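Local coordinates for aerobic respiration control sensor protein ArcB (Escherichia coli, PDB 2A0B) that passes phosphoryl groups along the ArcB phosphorelay that activates ArcA, this piece being its histidine-containing phosphotransfer domain, at residues 83-88 / 95-100; 10-15 / 112-117. All coordinates share one frame; numbering follows the deposited sequence. Where two conformers were deposited one is given.

How the contacts relate
Both contacts use the long helix 93-122, at two points along its length. From the N terminus, the chain passes from helix 7-11 into helix 14-23, and residues 10-15 form one half of contact 2. Helices 26-52 and 56-72 follow; residues 83-88, at the end of helix 76-85, open contact 1, and after six intervening residues 95-100, early in helix 93-122, close it. The same helix runs on to 112-117, where contact 2 closes its far longer loop. Contact 1 is therefore nested within contact 2. Their centres lie about 22 Å apart, on opposite sides of the chain's centre, so helix 93-122 is tied to helix 76-85 near its start and to the N-terminal helices further along.

Contact 1. Residues 83-88 / 95-100; sequences QQIQSP and DNVGEW
Q84 lies across one face of the W100 indole, with its methylene carbon and its amide covering different parts of the ring system. Its CB sits 3.7 Å from the centroid of the six-membered ring and only 8° off the ring normal, a CH-pi contact. Beyond CG the chain runs extended and carries NE2 over the five-membered part, where the amide plane is tilted 44° to the indole. NE2 comes within 3.3 Å of W100 NE1, but both are donors and no hydrogen bond joins them. W100 reaches this place with CG beside its own backbone N (chi1 -69°), and N96 CB rests on the opposite face of the indole. At the root of the tryptophan, I85 slides past in the opposite direction, its CG1 3.9 Å from W100 CB. The other branch, I85 CG2, meets V97 CG2 at 4.3 Å. A leucine in place of W100 would probably leave the CB and amide of Q84 without the broad surface they lie on and open a gap between the two helices. Just past the end of helix 76-85, Q86 OE1 is hydrogen-bonded to ND1 of H64, the phosphorylation site, linking the two, and S87 OG donates to Q83 O at 2.8 Å from above the carbonyl plane. The contact thus packs the end of helix 76-85 against the start of helix 93-122 in the four-helix bundle of the HPt domain, through van der Waals packing, CH-pi contact and buried apolar surface, and depends on shape rather than on directed polar bonds.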
loop_
_atom_site.group_PDB
_atom_site.type_symbol
_atom_site.label_atom_id
_atom_site.label_comp_id
_atom_site.label_asym_id
_atom_site.label_seq_id
_atom_site.Cartn_x
_atom_site.Cartn_y
_atom_site.Cartn_z
ATOM N N GLN A 83 3.783 6.149 -3.574
ATOM C CA GLN A 83 4.759 7.235 -3.768
ATOM C C GLN A 83 4.816 7.619 -5.259
ATOM O O GLN A 83 4.726 8.808 -5.583
ATOM C CB GLN A 83 6.115 6.818 -3.243
ATOM C CG GLN A 83 7.234 7.767 -3.645
ATOM C CD GLN A 83 7.111 9.105 -2.963
ATOM O OE1 GLN A 83 6.342 9.282 -2.024
ATOM N NE2 GLN A 83 7.863 10.112 -3.436
ATOM N N GLN A 84 4.876 6.570 -6.117
ATOM C CA GLN A 84 4.895 6.926 -7.567
ATOM C C GLN A 84 3.628 7.598 -7.990
ATOM O O GLN A 84 3.666 8.637 -8.701
ATOM C CB GLN A 84 5.085 5.618 -8.379
ATOM C CG GLN A 84 6.453 5.018 -8.206
ATOM C CD GLN A 84 6.563 3.555 -8.608
ATOM O OE1 GLN A 84 7.575 2.928 -8.328
ATOM N NE2 GLN A 84 5.550 2.909 -9.149
ATOM N N ILE A 85 2.422 7.173 -7.610
ATOM C CA ILE A 85 1.153 7.744 -7.922
ATOM C C ILE A 85 1.030 9.207 -7.486
ATOM O O ILE A 85 0.481 10.062 -8.150
ATOM C CB ILE A 85 -0.032 6.911 -7.362
ATOM C CG1 ILE A 85 -0.016 5.554 -8.142
ATOM C CG2 ILE A 85 -1.357 7.564 -7.533
ATOM C CD1 ILE A 85 -0.852 4.443 -7.535
ATOM N N GLN A 86 1.642 9.502 -6.290
ATOM C CA GLN A 86 1.538 10.914 -5.887
ATOM C C GLN A 86 2.677 11.720 -6.412
ATOM O O GLN A 86 2.836 12.891 -5.937
ATOM C CB GLN A 86 1.470 10.972 -4.311
ATOM C CG GLN A 86 2.750 10.634 -3.652
ATOM C CD GLN A 86 3.025 11.189 -2.239
ATOM O OE1 GLN A 86 2.111 11.258 -1.452
ATOM N NE2 GLN A 86 4.256 11.530 -1.954
ATOM N N SER A 87 3.448 11.333 -7.443
ATOM C CA SER A 87 4.610 12.081 -7.898
ATOM C C SER A 87 4.482 12.521 -9.380
ATOM O O SER A 87 5.241 11.943 -10.170
ATOM C CB SER A 87 5.878 11.292 -7.696
ATOM O OG SER A 87 6.172 11.050 -6.346
ATOM N N PRO A 88 3.674 13.493 -9.666
ATOM C CA PRO A 88 3.441 13.949 -11.057
ATOM C C PRO A 88 4.663 14.646 -11.598
ATOM O O PRO A 88 4.703 14.879 -12.828
ATOM C CB PRO A 88 2.206 14.805 -11.037
ATOM C CG PRO A 88 2.126 15.301 -9.617
ATOM C CD PRO A 88 2.724 14.217 -8.778
ATOM N N ASP A 95 2.372 8.663 -18.457
ATOM C CA ASP A 95 2.309 7.383 -19.215
ATOM C C ASP A 95 1.904 6.197 -18.332
ATOM O O ASP A 95 1.343 5.219 -18.785
ATOM C CB ASP A 95 3.658 6.998 -19.756
ATOM C CG ASP A 95 4.073 7.802 -21.067
ATOM O OD1 ASP A 95 3.137 8.397 -21.540
ATOM O OD2 ASP A 95 5.297 7.693 -21.094
ATOM N N ASN A 96 2.339 6.252 -17.044
ATOM C CA ASN A 96 2.259 5.049 -16.230
ATOM C C ASN A 96 1.296 5.145 -15.041
ATOM O O ASN A 96 1.030 4.036 -14.538
ATOM C CB ASN A 96 3.689 4.858 -15.682
ATOM C CG ASN A 96 4.647 4.258 -16.716
ATOM O OD1 ASN A 96 4.091 3.850 -17.742
ATOM N ND2 ASN A 96 5.916 4.193 -16.404
ATOM N N VAL A 97 0.718 6.300 -14.795
ATOM C CA VAL A 97 -0.146 6.281 -13.555
ATOM C C VAL A 97 -1.297 5.352 -13.629
ATOM O O VAL A 97 -1.696 4.668 -12.659
ATOM C CB VAL A 97 -0.493 7.740 -13.231
ATOM C CG1 VAL A 97 -1.523 8.332 -14.178
ATOM C CG2 VAL A 97 -0.995 7.727 -11.770
ATOM N N GLY A 98 -1.958 5.170 -14.814
ATOM C CA GLY A 98 -3.078 4.209 -14.893
ATOM C C GLY A 98 -2.506 2.780 -14.702
ATOM O O GLY A 98 -3.300 1.989 -14.139
ATOM N N GLU A 99 -1.338 2.419 -15.134
ATOM C CA GLU A 99 -0.741 1.108 -14.957
ATOM C C GLU A 99 -0.463 0.901 -13.429
ATOM O O GLU A 99 -0.801 -0.173 -12.929
ATOM C CB GLU A 99 0.538 0.845 -15.718
ATOM C CG GLU A 99 0.981 -0.619 -15.658
ATOM C CD GLU A 99 1.334 -1.243 -16.992
ATOM O OE1 GLU A 99 1.001 -0.673 -18.067
ATOM O OE2 GLU A 99 2.007 -2.305 -17.076
ATOM N N TRP A 100 0.070 1.963 -12.805
ATOM C CA TRP A 100 0.328 1.731 -11.338
ATOM C C TRP A 100 -0.957 1.609 -10.609
ATOM O O TRP A 100 -0.951 0.772 -9.638
ATOM C CB TRP A 100 1.078 2.994 -10.877
ATOM C CG TRP A 100 2.461 3.136 -11.406
ATOM C CD1 TRP A 100 3.335 2.203 -11.833
ATOM C CD2 TRP A 100 3.126 4.402 -11.620
ATOM N NE1 TRP A 100 4.520 2.761 -12.240
ATOM C CE2 TRP A 100 4.390 4.130 -12.126
ATOM C CE3 TRP A 100 2.723 5.717 -11.347
ATOM C CZ2 TRP A 100 5.337 5.122 -12.420
ATOM C CZ3 TRP A 100 3.659 6.709 -11.686
ATOM C CH2 TRP A 100 4.911 6.409 -12.187
#

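Contact 2. Residues 10-15 / 112-117; sequences ALLDIP and VEVLKA
L11 and L12 meet V114 and L115 through aliphatic groups alone, so no ring or amide contributes a face or an edge between the segments; the flat groups stand outside, with H77 touching L11 and W118 touching L12. The nearest approach is that of L12 CD2 to L115 CB, 3.8 Å, and the same methyl also lies 4.1 Å from L115 CD1. The other branch, L12 CD1, reaches V114 CG1 at 4.3 Å, and the two methyls thus straddle neighbouring residues of helix 93-122. L11 crosses V114 at about a right angle, its CD1 4.2 Å from V114 CG2. Both V114 methyls are therefore used, one by each leucine: CG1 stands anti to the backbone N (chi1 173°), while CG2 lies beside it and takes L11. These are ordinary van der Waals separations. L12 is the first residue to leave helical angles after helix 7-11, and the side chains of L11 and L12 both start out toward helix 93-122, consistent with the chain leaving the helical path at L12. D13 follows as the N-cap residue of helix 14-23. L17 of that helix touches both L12 and L115, and L33 of helix 26-52 reaches L115 as well. The contact is an apolar seam in which a short N-terminal helix and the turn after it pack on the last helix of the four-helix bundle, beside the zinc ligand H77 in this HPt domain.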
loop_
_atom_site.group_PDB
_atom_site.type_symbol
_atom_site.label_atom_id
_atom_site.label_comp_id
_atom_site.label_asym_id
_atom_site.label_seq_id
_atom_site.Cartn_x
_atom_site.Cartn_y
_atom_site.Cartn_z
ATOM N N ALA A 10 10.681 -8.496 -0.651
ATOM C CA ALA A 10 10.296 -7.537 -1.654
ATOM C C ALA A 10 9.058 -6.752 -1.291
ATOM O O ALA A 10 8.983 -5.557 -1.571
ATOM C CB ALA A 10 10.091 -8.293 -2.974
ATOM N N LEU A 11 8.057 -7.349 -0.661
ATOM C CA LEU A 11 6.789 -6.717 -0.469
ATOM C C LEU A 11 6.718 -6.049 0.987
ATOM O O LEU A 11 5.836 -5.256 1.050
ATOM C CB LEU A 11 5.621 -7.706 -0.581
ATOM C CG LEU A 11 5.526 -8.412 -2.010
ATOM C CD1 LEU A 11 4.400 -9.399 -1.954
ATOM C CD2 LEU A 11 5.220 -7.288 -3.002
ATOM N N LEU A 12 7.554 -6.613 1.818
ATOM C CA LEU A 12 7.326 -6.033 3.213
ATOM C C LEU A 12 8.548 -5.295 3.650
ATOM O O LEU A 12 9.673 -5.493 3.245
ATOM C CB LEU A 12 7.214 -7.242 4.171
ATOM C CG LEU A 12 6.116 -8.266 3.813
ATOM C CD1 LEU A 12 6.158 -9.416 4.828
ATOM C CD2 LEU A 12 4.790 -7.575 3.678
ATOM N N ASP A 13 8.349 -4.418 4.691
ATOM C CA ASP A 13 9.507 -3.785 5.304
ATOM C C ASP A 13 9.930 -4.622 6.526
ATOM O O ASP A 13 9.365 -4.384 7.640
ATOM C CB ASP A 13 9.136 -2.372 5.738
ATOM C CG ASP A 13 10.319 -1.584 6.281
ATOM O OD1 ASP A 13 11.383 -2.088 6.594
ATOM O OD2 ASP A 13 10.072 -0.344 6.277
ATOM N N ILE A 14 10.726 -5.630 6.343
ATOM C CA ILE A 14 11.089 -6.590 7.389
ATOM C C ILE A 14 11.817 -5.954 8.565
ATOM O O ILE A 14 11.336 -6.225 9.691
ATOM C CB ILE A 14 11.866 -7.806 6.854
ATOM C CG1 ILE A 14 11.024 -8.387 5.709
ATOM C CG2 ILE A 14 12.039 -8.820 7.988
ATOM C CD1 ILE A 14 9.678 -8.900 6.126
ATOM N N PRO A 15 12.761 -5.089 8.374
ATOM C CA PRO A 15 13.441 -4.423 9.521
ATOM C C PRO A 15 12.395 -3.678 10.360
ATOM O O PRO A 15 12.473 -3.788 11.618
ATOM C CB PRO A 15 14.412 -3.458 8.892
ATOM C CG PRO A 15 14.831 -4.241 7.636
ATOM C CD PRO A 15 13.485 -4.722 7.130
ATOM N N VAL A 112 -1.523 -8.188 1.229
ATOM C CA VAL A 112 -2.006 -8.346 2.681
ATOM C C VAL A 112 -1.885 -9.782 3.119
ATOM O O VAL A 112 -1.434 -10.119 4.230
ATOM C CB VAL A 112 -3.426 -7.863 2.743
ATOM C CG1 VAL A 112 -4.198 -8.356 3.988
ATOM C CG2 VAL A 112 -3.544 -6.331 2.596
ATOM N N GLU A 113 -2.206 -10.768 2.190
ATOM C CA GLU A 113 -2.033 -12.159 2.623
ATOM C C GLU A 113 -0.640 -12.548 2.935
ATOM O O GLU A 113 -0.279 -13.382 3.780
ATOM C CB GLU A 113 -2.548 -13.080 1.443
ATOM C CG GLU A 113 -4.023 -12.955 1.280
ATOM C CD GLU A 113 -4.603 -13.579 0.007
ATOM O OE1 GLU A 113 -3.812 -13.879 -0.900
ATOM O OE2 GLU A 113 -5.816 -13.732 -0.045
ATOM N N VAL A 114 0.425 -12.049 2.243
ATOM C CA VAL A 114 1.810 -12.237 2.474
ATOM C C VAL A 114 2.204 -11.641 3.891
ATOM O O VAL A 114 2.927 -12.347 4.535
ATOM C CB VAL A 114 2.686 -11.595 1.372
ATOM C CG1 VAL A 114 4.144 -11.651 1.701
ATOM C CG2 VAL A 114 2.458 -12.468 0.090
ATOM N N LEU A 115 1.667 -10.492 4.179
ATOM C CA LEU A 115 2.026 -9.935 5.550
ATOM C C LEU A 115 1.349 -10.776 6.613
ATOM O O LEU A 115 2.065 -11.100 7.580
ATOM C CB LEU A 115 1.598 -8.483 5.515
ATOM C CG LEU A 115 1.697 -7.806 6.947
ATOM C CD1 LEU A 115 3.097 -7.902 7.368
ATOM C CD2 LEU A 115 1.109 -6.404 6.787
ATOM N N LYS A 116 0.128 -11.199 6.403
ATOM C CA LYS A 116 -0.537 -12.043 7.441
ATOM C C LYS A 116 0.281 -13.274 7.693
ATOM O O LYS A 116 0.527 -13.729 8.817
ATOM C CB LYS A 116 -1.945 -12.435 7.073
ATOM C CG LYS A 116 -2.958 -11.341 7.249
ATOM C CD LYS A 116 -4.330 -11.681 6.758
ATOM C CE LYS A 116 -5.371 -10.623 7.026
ATOM N NZ LYS A 116 -6.686 -10.968 6.393
ATOM N N ALA A 117 0.771 -13.947 6.625
ATOM C CA ALA A 117 1.549 -15.145 6.798
ATOM C C ALA A 117 2.850 -14.916 7.508
ATOM O O ALA A 117 3.287 -15.711 8.330
ATOM C CB ALA A 117 1.743 -15.767 5.390
#